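PDB 2DYO: autophagy protein 5 from Saccharomyces cerevisiae, which takes part in autophagic vesicle formation and cytoplasm-to-vacuole transport and is required for mitophagy and selective degradation of the nucleus. Local coordinates for residues L48-P53 / K175-V180; P83-W86 / V92-D95; I207-S210 / F216-S219; G237-V242 / I282-I287. One frame throughout, in Å; residues are numbered along the deposited sequence.

Interaction 1. Residues L48-P53 / K175-V180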
loop_
_atom_site.group_PDB
_atom_site.type_symbol
_atom_site.label_atom_id
_atom_site.label_comp_id
_atom_site.label_asym_id
_atom_site.label_seq_id
_atom_site.Cartn_x
_atom_site.Cartn_y
_atom_site.Cartn_z
ATOM N N LEU A 48 -6.488 2.831 -2.217
ATOM C CA LEU A 48 -7.626 2.547 -3.088
ATOM C C LEU A 48 -8.640 3.684 -3.046
ATOM O O LEU A 48 -9.321 3.967 -4.021
ATOM C CB LEU A 48 -8.311 1.238 -2.658
ATOM C CG LEU A 48 -7.551 -0.072 -2.910
ATOM C CD1 LEU A 48 -8.299 -1.223 -2.239
ATOM C CD2 LEU A 48 -7.419 -0.317 -4.399
ATOM N N VAL A 49 -8.736 4.324 -1.889
ATOM C CA VAL A 49 -9.666 5.421 -1.684
ATOM C C VAL A 49 -9.404 6.628 -2.594
ATOM O O VAL A 49 -10.286 7.467 -2.803
ATOM C CB VAL A 49 -9.670 5.815 -0.203
ATOM C CG1 VAL A 49 -8.744 6.979 0.056
ATOM C CG2 VAL A 49 -11.093 6.059 0.261
ATOM N N ASN A 50 -8.204 6.711 -3.159
ATOM C CA ASN A 50 -7.889 7.805 -4.072
ATOM C C ASN A 50 -8.643 7.651 -5.398
ATOM O O ASN A 50 -8.568 8.523 -6.275
ATOM C CB ASN A 50 -6.384 7.856 -4.332
ATOM C CG ASN A 50 -5.624 8.388 -3.138
ATOM O OD1 ASN A 50 -4.403 8.266 -3.042
ATOM N ND2 ASN A 50 -6.355 9.008 -2.222
ATOM N N TYR A 51 -9.374 6.549 -5.540
ATOM C CA TYR A 51 -10.126 6.312 -6.761
ATOM C C TYR A 51 -11.640 6.463 -6.612
ATOM O O TYR A 51 -12.393 6.113 -7.520
ATOM C CB TYR A 51 -9.768 4.932 -7.331
ATOM C CG TYR A 51 -8.299 4.850 -7.674
ATOM C CD1 TYR A 51 -7.348 4.623 -6.681
ATOM C CD2 TYR A 51 -7.849 5.157 -8.955
ATOM C CE1 TYR A 51 -5.985 4.721 -6.953
ATOM C CE2 TYR A 51 -6.492 5.258 -9.239
ATOM C CZ TYR A 51 -5.566 5.044 -8.229
ATOM O OH TYR A 51 -4.229 5.208 -8.494
ATOM N N MET A 52 -12.088 6.992 -5.478
ATOM C CA MET A 52 -13.519 7.196 -5.271
ATOM C C MET A 52 -14.095 8.215 -6.256
ATOM O O MET A 52 -15.202 8.031 -6.771
ATOM C CB MET A 52 -13.801 7.642 -3.833
ATOM C CG MET A 52 -13.583 6.545 -2.812
ATOM S SD MET A 52 -14.295 4.967 -3.344
ATOM C CE MET A 52 -16.040 5.361 -3.408
ATOM N N PRO A 53 -13.360 9.309 -6.523
ATOM C CA PRO A 53 -13.866 10.312 -7.468
ATOM C C PRO A 53 -14.129 9.680 -8.833
ATOM O O PRO A 53 -15.156 9.935 -9.467
ATOM C CB PRO A 53 -12.734 11.337 -7.517
ATOM C CG PRO A 53 -12.187 11.283 -6.123
ATOM C CD PRO A 53 -12.129 9.788 -5.867
ATOM N N LYS A 175 1.890 19.708 -0.608
ATOM C CA LYS A 175 2.665 19.335 -1.787
ATOM C C LYS A 175 3.138 17.884 -1.650
ATOM O O LYS A 175 3.238 17.151 -2.633
ATOM C CB LYS A 175 3.871 20.273 -1.912
ATOM C CG LYS A 175 4.739 20.086 -3.147
ATOM C CD LYS A 175 5.962 20.999 -3.053
ATOM C CE LYS A 175 6.834 20.931 -4.291
ATOM N NZ LYS A 175 8.034 21.808 -4.161
ATOM N N PHE A 176 3.433 17.488 -0.417
ATOM C CA PHE A 176 3.889 16.132 -0.128
ATOM C C PHE A 176 2.766 15.163 -0.522
ATOM O O PHE A 176 2.976 14.259 -1.329
ATOM C CB PHE A 176 4.234 16.023 1.364
ATOM C CG PHE A 176 4.975 14.760 1.741
ATOM C CD1 PHE A 176 5.721 14.055 0.800
ATOM C CD2 PHE A 176 4.932 14.286 3.049
ATOM C CE1 PHE A 176 6.413 12.892 1.159
ATOM C CE2 PHE A 176 5.617 13.127 3.420
ATOM C CZ PHE A 176 6.359 12.430 2.474
ATOM N N TRP A 177 1.571 15.369 0.026
ATOM C CA TRP A 177 0.430 14.513 -0.302
ATOM C C TRP A 177 0.122 14.603 -1.789
ATOM O O TRP A 177 -0.191 13.604 -2.436
ATOM C CB TRP A 177 -0.816 14.936 0.479
ATOM C CG TRP A 177 -2.069 14.231 0.009
ATOM C CD1 TRP A 177 -3.144 14.790 -0.621
ATOM C CD2 TRP A 177 -2.346 12.830 0.105
ATOM N NE1 TRP A 177 -4.076 13.823 -0.922
ATOM C CE2 TRP A 177 -3.611 12.611 -0.485
ATOM C CE3 TRP A 177 -1.648 11.738 0.637
ATOM C CZ2 TRP A 177 -4.191 11.340 -0.559
ATOM C CZ3 TRP A 177 -2.228 10.473 0.563
ATOM C CH2 TRP A 177 -3.485 10.287 -0.029
ATOM N N GLY A 178 0.211 15.815 -2.324
ATOM C CA GLY A 178 -0.076 16.033 -3.726
ATOM C C GLY A 178 0.729 15.161 -4.666
ATOM O O GLY A 178 0.206 14.687 -5.676
ATOM N N SER A 179 1.999 14.947 -4.337
ATOM C CA SER A 179 2.876 14.129 -5.165
ATOM C C SER A 179 2.360 12.700 -5.290
ATOM O O SER A 179 2.631 12.027 -6.277
ATOM C CB SER A 179 4.288 14.101 -4.581
ATOM O OG SER A 179 4.300 13.419 -3.340
ATOM N N VAL A 180 1.626 12.235 -4.281
ATOM C CA VAL A 180 1.074 10.881 -4.308
ATOM C C VAL A 180 -0.003 10.749 -5.387
ATOM O O VAL A 180 -0.128 9.704 -6.030
ATOM C CB VAL A 180 0.439 10.499 -2.953
ATOM C CG1 VAL A 180 -0.144 9.088 -3.037
ATOM C CG2 VAL A 180 1.487 10.579 -1.841
#
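With CG opposite its carbonyl carbon (chi1 -73°), the side chain of N50 reaches out from its 3-10 turn, while W177, whose indole swings opposite the backbone N (chi1 171°), leans out from helix 170-182 to meet it. The two side chains come from opposite directions, and the amide meets the benzo edge of the indole: N50 ND2 lies near the ring plane, 3.6 Å from W177 CZ2, and N50 OD1 stands 3.7 Å from W177 CH2. Because amide and indole planes are turned 70° apart, they touch across the ring's rim and do not stack. V180, three residues further along the helix, lays its CB over one indole face, and its CG1 grazes N50 OD1 at 4.3 Å. The contact thus spans two parts of the fold, linking the turn that leads into helix 52-59 of the first ubiquitin-like domain with the helical bundle. A143 of helix 142-159 touches both N50 and W177; the same helix carries K152, to which ATG12 is conjugated in the cell, although not in this crystal. On the 48-53 side, the backbones of N50 and another protein's chain are hydrogen-bonded, and that chain's backbone also bonds Y51 OH.

Interaction 2. Residues P83-W86 / V92-D95; sequences PIPW and VLFD
A small, buried apolar contact is made here by I84 and P85, of the segment 83-86, with L93 on the helix that follows. It belongs to the first ubiquitin-like domain, a beta-grasp fold, in which strand 82-84 is an outermost strand of the sheet and helix 90-98 comes next in the chain. L93 carries the whole helical side of the contact. Its CG is directed away from its own carbonyl carbon (chi1 -71°); together with an extended chi2 (175°), this brings both methyls to the 83-86 segment. I84 meets them with an extended chain that runs across the leucine at a slant: I84 CG1 lies 3.7 Å from L93 CD2, and I84 CD1 is equally near, 3.7 Å, to L93 CD1. The pyrrolidine of P85 adds a lighter touch, P85 CD standing 4.1 Å from L93 CD2. W86 turns its CB away from the helix, and its indole packs on F77 and I134. Elsewhere on the helix D95 forms a salt bridge with R44 and reaches the second ubiquitin-like domain through a hydrogen bond to G257 N, while V92 O accepts from Q208. The carbonyl of P85 is straddled by the leucine fork, with P85 O 3.3 Å from L93 CD1 and 3.4 Å from L93 CD2.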
loop_
_atom_site.group_PDB
_atom_site.type_symbol
_atom_site.label_atom_id
_atom_site.label_comp_id
_atom_site.label_asym_id
_atom_site.label_seq_id
_atom_site.Cartn_x
_atom_site.Cartn_y
_atom_site.Cartn_z
ATOM N N PRO A 83 -13.774 -8.239 3.760
ATOM C CA PRO A 83 -13.462 -6.815 3.895
ATOM C C PRO A 83 -11.964 -6.547 3.778
ATOM O O PRO A 83 -11.149 -7.256 4.365
ATOM C CB PRO A 83 -14.010 -6.476 5.277
ATOM C CG PRO A 83 -15.215 -7.368 5.370
ATOM C CD PRO A 83 -14.679 -8.681 4.837
ATOM N N ILE A 84 -11.611 -5.521 3.010
ATOM C CA ILE A 84 -10.215 -5.152 2.815
ATOM C C ILE A 84 -10.040 -3.672 3.185
ATOM O O ILE A 84 -10.696 -2.799 2.617
ATOM C CB ILE A 84 -9.789 -5.431 1.343
ATOM C CG1 ILE A 84 -8.343 -5.005 1.113
ATOM C CG2 ILE A 84 -10.721 -4.725 0.382
ATOM C CD1 ILE A 84 -7.847 -5.310 -0.298
ATOM N N PRO A 85 -9.145 -3.378 4.149
ATOM C CA PRO A 85 -8.852 -2.021 4.642
ATOM C C PRO A 85 -8.254 -1.091 3.591
ATOM O O PRO A 85 -7.242 -1.419 2.977
ATOM C CB PRO A 85 -7.860 -2.259 5.789
ATOM C CG PRO A 85 -7.954 -3.738 6.079
ATOM C CD PRO A 85 -8.212 -4.349 4.740
ATOM N N TRP A 86 -8.852 0.080 3.393
ATOM C CA TRP A 86 -8.297 1.000 2.407
ATOM C C TRP A 86 -7.064 1.730 2.938
ATOM O O TRP A 86 -6.263 2.237 2.157
ATOM C CB TRP A 86 -9.339 2.042 1.955
ATOM C CG TRP A 86 -9.751 3.019 3.020
ATOM C CD1 TRP A 86 -10.890 2.976 3.776
ATOM C CD2 TRP A 86 -8.997 4.144 3.495
ATOM N NE1 TRP A 86 -10.890 4.000 4.699
ATOM C CE2 TRP A 86 -9.741 4.731 4.548
ATOM C CE3 TRP A 86 -7.766 4.712 3.137
ATOM C CZ2 TRP A 86 -9.292 5.858 5.247
ATOM C CZ3 TRP A 86 -7.318 5.835 3.835
ATOM C CH2 TRP A 86 -8.082 6.393 4.879
ATOM N N VAL A 92 0.820 -3.306 -0.317
ATOM C CA VAL A 92 0.834 -4.057 0.935
ATOM C C VAL A 92 -0.405 -4.950 1.008
ATOM O O VAL A 92 -0.345 -6.089 1.487
ATOM C CB VAL A 92 0.880 -3.094 2.153
ATOM C CG1 VAL A 92 0.711 -3.875 3.461
ATOM C CG2 VAL A 92 2.233 -2.361 2.173
ATOM N N LEU A 93 -1.535 -4.431 0.539
ATOM C CA LEU A 93 -2.763 -5.222 0.527
ATOM C C LEU A 93 -2.547 -6.381 -0.442
ATOM O O LEU A 93 -2.918 -7.527 -0.160
ATOM C CB LEU A 93 -3.947 -4.370 0.057
ATOM C CG LEU A 93 -4.473 -3.284 1.006
ATOM C CD1 LEU A 93 -5.562 -2.475 0.308
ATOM C CD2 LEU A 93 -5.024 -3.923 2.269
ATOM N N PHE A 94 -1.925 -6.077 -1.581
ATOM C CA PHE A 94 -1.664 -7.089 -2.601
ATOM C C PHE A 94 -0.770 -8.204 -2.065
ATOM O O PHE A 94 -1.068 -9.385 -2.247
ATOM C CB PHE A 94 -0.991 -6.458 -3.825
ATOM C CG PHE A 94 -0.753 -7.431 -4.951
ATOM C CD1 PHE A 94 -1.786 -7.792 -5.806
ATOM C CD2 PHE A 94 0.502 -7.994 -5.143
ATOM C CE1 PHE A 94 -1.571 -8.706 -6.845
ATOM C CE2 PHE A 94 0.729 -8.909 -6.174
ATOM C CZ PHE A 94 -0.310 -9.262 -7.028
ATOM N N ASP A 95 0.333 -7.828 -1.422
ATOM C CA ASP A 95 1.265 -8.808 -0.874
ATOM C C ASP A 95 0.566 -9.718 0.120
ATOM O O ASP A 95 0.822 -10.920 0.165
ATOM C CB ASP A 95 2.442 -8.113 -0.180
ATOM C CG ASP A 95 3.368 -7.417 -1.153
ATOM O OD1 ASP A 95 3.133 -7.516 -2.372
ATOM O OD2 ASP A 95 4.340 -6.777 -0.699
#

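Interaction 3. Residues I207-S210 / F216-S219; sequences IQTS and FRIS
I207 and S219 clasp each other in the tightly bonded half of a beta hairpin, the first two strands of the second ubiquitin-like domain, whose fold is a beta-grasp. The strands run antiparallel. I207 and S219 form a hydrogen-bonded pair: I207 N gives to S219 O at 2.8 Å with a nearly straight N-H (171°), and S219 N returns a bond to I207 O, also 2.8 Å. Q208 and I218 follow as a non-hydrogen-bonded pair; beside it I218 CA lies 3.1 Å from I207 O, a CA-H...O contact. Q208 is buried, its NE2 held by T283 OG1. Past them the ladder gives way to a side chain: T209 N still donates to R217 O, but the return bond, from R217 N, ends on T209 OG1 at 2.9 Å. T209 can accept it because chi1 of 53° tucks the hydroxyl between its backbone N and carbonyl carbon.

Toward solvent the packing thins. I218 is exposed, and R217 CG and CD lie against T209 CG2, while its guanidinium goes on to a salt bridge with D241. At the turn end the F216 ring lies against Q208, F216 CE1 being 3.8 Å from Q208 CB with ring and amide planes 71° apart; R211 adds a cation-pi contact. T209 O is buried there without a hydrogen-bond partner and looks onto the phenyl edge, in its plane, 3.4 Å from F216 CE1.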
loop_
_atom_site.group_PDB
_atom_site.type_symbol
_atom_site.label_atom_id
_atom_site.label_comp_id
_atom_site.label_asym_id
_atom_site.label_seq_id
_atom_site.Cartn_x
_atom_site.Cartn_y
_atom_site.Cartn_z
ATOM N N ILE A 207 4.439 -5.717 10.763
ATOM C CA ILE A 207 4.552 -7.109 10.325
ATOM C C ILE A 207 3.164 -7.709 10.224
ATOM O O ILE A 207 2.386 -7.630 11.167
ATOM C CB ILE A 207 5.373 -7.942 11.328
ATOM C CG1 ILE A 207 6.767 -7.330 11.497
ATOM C CG2 ILE A 207 5.481 -9.381 10.834
ATOM C CD1 ILE A 207 7.621 -8.003 12.573
ATOM N N GLN A 208 2.856 -8.307 9.079
ATOM C CA GLN A 208 1.542 -8.902 8.873
ATOM C C GLN A 208 1.646 -10.284 8.247
ATOM O O GLN A 208 2.674 -10.633 7.670
ATOM C CB GLN A 208 0.700 -8.009 7.947
ATOM C CG GLN A 208 1.199 -7.989 6.490
ATOM C CD GLN A 208 0.318 -7.155 5.564
ATOM O OE1 GLN A 208 -0.652 -6.539 5.999
ATOM N NE2 GLN A 208 0.657 -7.138 4.282
ATOM N N THR A 209 0.581 -11.069 8.382
ATOM C CA THR A 209 0.521 -12.391 7.766
ATOM C C THR A 209 -0.483 -12.262 6.620
ATOM O O THR A 209 -0.575 -11.201 6.003
ATOM C CB THR A 209 0.052 -13.480 8.760
ATOM O OG1 THR A 209 -1.188 -13.088 9.362
ATOM C CG2 THR A 209 1.112 -13.706 9.842
ATOM N N SER A 210 -1.248 -13.311 6.342
ATOM C CA SER A 210 -2.217 -13.260 5.251
ATOM C C SER A 210 -3.669 -12.982 5.645
ATOM O O SER A 210 -4.131 -13.394 6.710
ATOM C CB SER A 210 -2.165 -14.565 4.452
ATOM O OG SER A 210 -3.180 -14.594 3.462
ATOM N N PHE A 216 -5.312 -14.108 10.185
ATOM C CA PHE A 216 -4.523 -12.902 9.956
ATOM C C PHE A 216 -4.130 -12.157 11.229
ATOM O O PHE A 216 -4.922 -12.046 12.168
ATOM C CB PHE A 216 -5.300 -11.940 9.051
ATOM C CG PHE A 216 -4.608 -10.623 8.818
ATOM C CD1 PHE A 216 -3.539 -10.529 7.928
ATOM C CD2 PHE A 216 -5.025 -9.478 9.489
ATOM C CE1 PHE A 216 -2.897 -9.307 7.711
ATOM C CE2 PHE A 216 -4.391 -8.253 9.280
ATOM C CZ PHE A 216 -3.324 -8.169 8.387
ATOM N N ARG A 217 -2.901 -11.652 11.258
ATOM C CA ARG A 217 -2.441 -10.867 12.395
ATOM C C ARG A 217 -1.457 -9.805 11.933
ATOM O O ARG A 217 -0.810 -9.940 10.894
ATOM C CB ARG A 217 -1.820 -11.747 13.483
ATOM C CG ARG A 217 -0.497 -12.368 13.140
ATOM C CD ARG A 217 -0.508 -13.847 13.476
ATOM N NE ARG A 217 0.670 -14.233 14.240
ATOM C CZ ARG A 217 1.055 -15.488 14.447
ATOM N NH1 ARG A 217 2.143 -15.729 15.160
ATOM N NH2 ARG A 217 0.361 -16.502 13.939
ATOM N N ILE A 218 -1.372 -8.738 12.712
ATOM C CA ILE A 218 -0.513 -7.614 12.392
ATOM C C ILE A 218 0.090 -7.073 13.687
ATOM O O ILE A 218 -0.564 -7.057 14.732
ATOM C CB ILE A 218 -1.351 -6.538 11.679
ATOM C CG1 ILE A 218 -0.511 -5.301 11.363
ATOM C CG2 ILE A 218 -2.556 -6.197 12.531
ATOM C CD1 ILE A 218 -1.206 -4.359 10.392
ATOM N N SER A 219 1.343 -6.648 13.620
ATOM C CA SER A 219 2.018 -6.127 14.795
ATOM C C SER A 219 2.975 -5.014 14.403
ATOM O O SER A 219 3.382 -4.909 13.246
ATOM C CB SER A 219 2.792 -7.250 15.487
ATOM O OG SER A 219 3.802 -7.747 14.630
#

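Interaction 4. Residues G237-V242 / I282-I287; sequences GDILDV and ITLVPI
I239 closes the short helix 236-239 and carries this side of the contact with strand 280-286, whereas D238 before it turns to the loop residues P221 and I223. Both branches of I239 are used. CG2, which chi1 of -62° places opposite the backbone N, packs onto the leucine fork of L284, 3.6 Å from L284 CD2 and 3.8 Å from L284 CD1. The backbone of I239 joins in through its carbonyl, with I239 O 3.6 Å from L284 CD1. The longer branch reaches toward the neighbouring inward-facing residue two positions earlier on the strand, where I239 CD1 and I282 CD1 are a looser 4.3 Å apart. In the beta-grasp of the second ubiquitin-like domain, I239 of this helix thereby packs against the sheet face bearing I282 and L284, which I207 of the adjacent strand 205-208 also shares; W262 adds a further neighbour to I239. At L240 the chain leaves helical conformation, and this leucine packs on V251 of strand 251-255, a residue that L284 touches too. D241 continues into the loop, its backbone N hydrogen-bonded to E244 OE2.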
loop_
_atom_site.group_PDB
_atom_site.type_symbol
_atom_site.label_atom_id
_atom_site.label_comp_id
_atom_site.label_asym_id
_atom_site.label_seq_id
_atom_site.Cartn_x
_atom_site.Cartn_y
_atom_site.Cartn_z
ATOM N N GLY A 237 13.084 -12.507 16.854
ATOM C CA GLY A 237 12.242 -12.568 18.038
ATOM C C GLY A 237 10.955 -11.773 17.889
ATOM O O GLY A 237 9.983 -12.019 18.609
ATOM N N ASP A 238 10.948 -10.818 16.962
ATOM C CA ASP A 238 9.767 -9.993 16.714
ATOM C C ASP A 238 8.976 -10.570 15.551
ATOM O O ASP A 238 7.773 -10.347 15.427
ATOM C CB ASP A 238 10.174 -8.559 16.372
ATOM C CG ASP A 238 10.828 -7.847 17.527
ATOM O OD1 ASP A 238 11.963 -7.359 17.353
ATOM O OD2 ASP A 238 10.209 -7.771 18.608
ATOM N N ILE A 239 9.660 -11.325 14.702
ATOM C CA ILE A 239 9.025 -11.913 13.537
ATOM C C ILE A 239 8.357 -13.248 13.809
ATOM O O ILE A 239 7.215 -13.459 13.413
ATOM C CB ILE A 239 10.045 -12.074 12.396
ATOM C CG1 ILE A 239 10.566 -10.692 11.987
ATOM C CG2 ILE A 239 9.407 -12.805 11.223
ATOM C CD1 ILE A 239 11.665 -10.723 10.945
ATOM N N LEU A 240 9.063 -14.149 14.482
ATOM C CA LEU A 240 8.511 -15.465 14.779
ATOM C C LEU A 240 7.639 -15.403 16.029
ATOM O O LEU A 240 7.830 -14.539 16.887
ATOM C CB LEU A 240 9.641 -16.482 14.978
ATOM C CG LEU A 240 10.675 -16.556 13.842
ATOM C CD1 LEU A 240 11.729 -17.597 14.181
ATOM C CD2 LEU A 240 9.984 -16.903 12.524
ATOM N N ASP A 241 6.670 -16.306 16.125
ATOM C CA ASP A 241 5.795 -16.318 17.286
ATOM C C ASP A 241 6.220 -17.394 18.276
ATOM O O ASP A 241 7.076 -18.233 17.977
ATOM C CB ASP A 241 4.330 -16.534 16.877
ATOM C CG ASP A 241 4.111 -17.825 16.108
ATOM O OD1 ASP A 241 4.803 -18.824 16.386
ATOM O OD2 ASP A 241 3.223 -17.844 15.231
ATOM N N VAL A 242 5.612 -17.353 19.458
ATOM C CA VAL A 242 5.915 -18.309 20.514
ATOM C C VAL A 242 5.957 -19.735 19.996
ATOM O O VAL A 242 6.851 -20.503 20.345
ATOM C CB VAL A 242 4.879 -18.223 21.646
ATOM C CG1 VAL A 242 5.181 -19.270 22.702
ATOM C CG2 VAL A 242 4.899 -16.827 22.257
ATOM N N ILE A 282 6.344 -5.810 6.177
ATOM C CA ILE A 282 6.795 -7.116 5.739
ATOM C C ILE A 282 5.615 -8.053 5.881
ATOM O O ILE A 282 4.791 -7.919 6.799
ATOM C CB ILE A 282 8.030 -7.643 6.515
ATOM C CG1 ILE A 282 7.749 -7.730 8.007
ATOM C CG2 ILE A 282 9.236 -6.737 6.248
ATOM C CD1 ILE A 282 8.979 -8.141 8.799
ATOM N N THR A 283 5.508 -8.974 4.935
ATOM C CA THR A 283 4.425 -9.943 4.932
ATOM C C THR A 283 5.036 -11.328 5.096
ATOM O O THR A 283 5.912 -11.723 4.332
ATOM C CB THR A 283 3.642 -9.866 3.609
ATOM O OG1 THR A 283 3.076 -8.554 3.479
ATOM C CG2 THR A 283 2.531 -10.907 3.572
ATOM N N LEU A 284 4.584 -12.052 6.112
ATOM C CA LEU A 284 5.101 -13.385 6.378
ATOM C C LEU A 284 4.236 -14.423 5.686
ATOM O O LEU A 284 3.023 -14.455 5.880
ATOM C CB LEU A 284 5.117 -13.650 7.882
ATOM C CG LEU A 284 5.843 -12.596 8.722
ATOM C CD1 LEU A 284 5.738 -12.969 10.196
ATOM C CD2 LEU A 284 7.301 -12.490 8.289
ATOM N N VAL A 285 4.861 -15.267 4.876
ATOM C CA VAL A 285 4.128 -16.311 4.172
ATOM C C VAL A 285 4.785 -17.675 4.395
ATOM O O VAL A 285 6.009 -17.793 4.425
ATOM C CB VAL A 285 4.067 -16.024 2.657
ATOM C CG1 VAL A 285 3.534 -14.609 2.412
ATOM C CG2 VAL A 285 5.432 -16.185 2.044
ATOM N N PRO A 286 3.974 -18.719 4.586
ATOM C CA PRO A 286 4.549 -20.049 4.799
ATOM C C PRO A 286 5.275 -20.533 3.548
ATOM O O PRO A 286 4.795 -20.332 2.431
ATOM C CB PRO A 286 3.328 -20.898 5.125
ATOM C CG PRO A 286 2.423 -19.914 5.821
ATOM C CD PRO A 286 2.541 -18.705 4.926
ATOM N N ILE A 287 6.435 -21.159 3.729
ATOM C CA ILE A 287 7.188 -21.672 2.588
ATOM C C ILE A 287 6.631 -23.029 2.180
ATOM O O ILE A 287 6.351 -23.262 1.007
ATOM C CB ILE A 287 8.691 -21.830 2.902
ATOM C CG1 ILE A 287 9.311 -20.472 3.230
ATOM C CG2 ILE A 287 9.410 -22.444 1.700
ATOM C CD1 ILE A 287 10.787 -20.546 3.576
#

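Along the chain, interaction 2 is nested within the loop closed by interaction 1, and interactions 3 and 4 follow in series. The first two touch, V49 packing on W86 and L48 on L93, although their centres lie about 17 Å apart; they tie the first ubiquitin-like domain to itself and to the helical bundle. Interactions 3 and 4, about 8 Å apart between centres, share the second ubiquitin-like sheet, where strands 205-208 and 280-286 are neighbours. Helix 90-98 bridges the two domains, the V92-Q208 bond joining interactions 2 and 3 and D95 packing on T283. Interactions 1 and 4, with centres about 31 Å apart, lie on opposite sides of the chain's centre, one at the helical bundle and the other in the second ubiquitin-like domain.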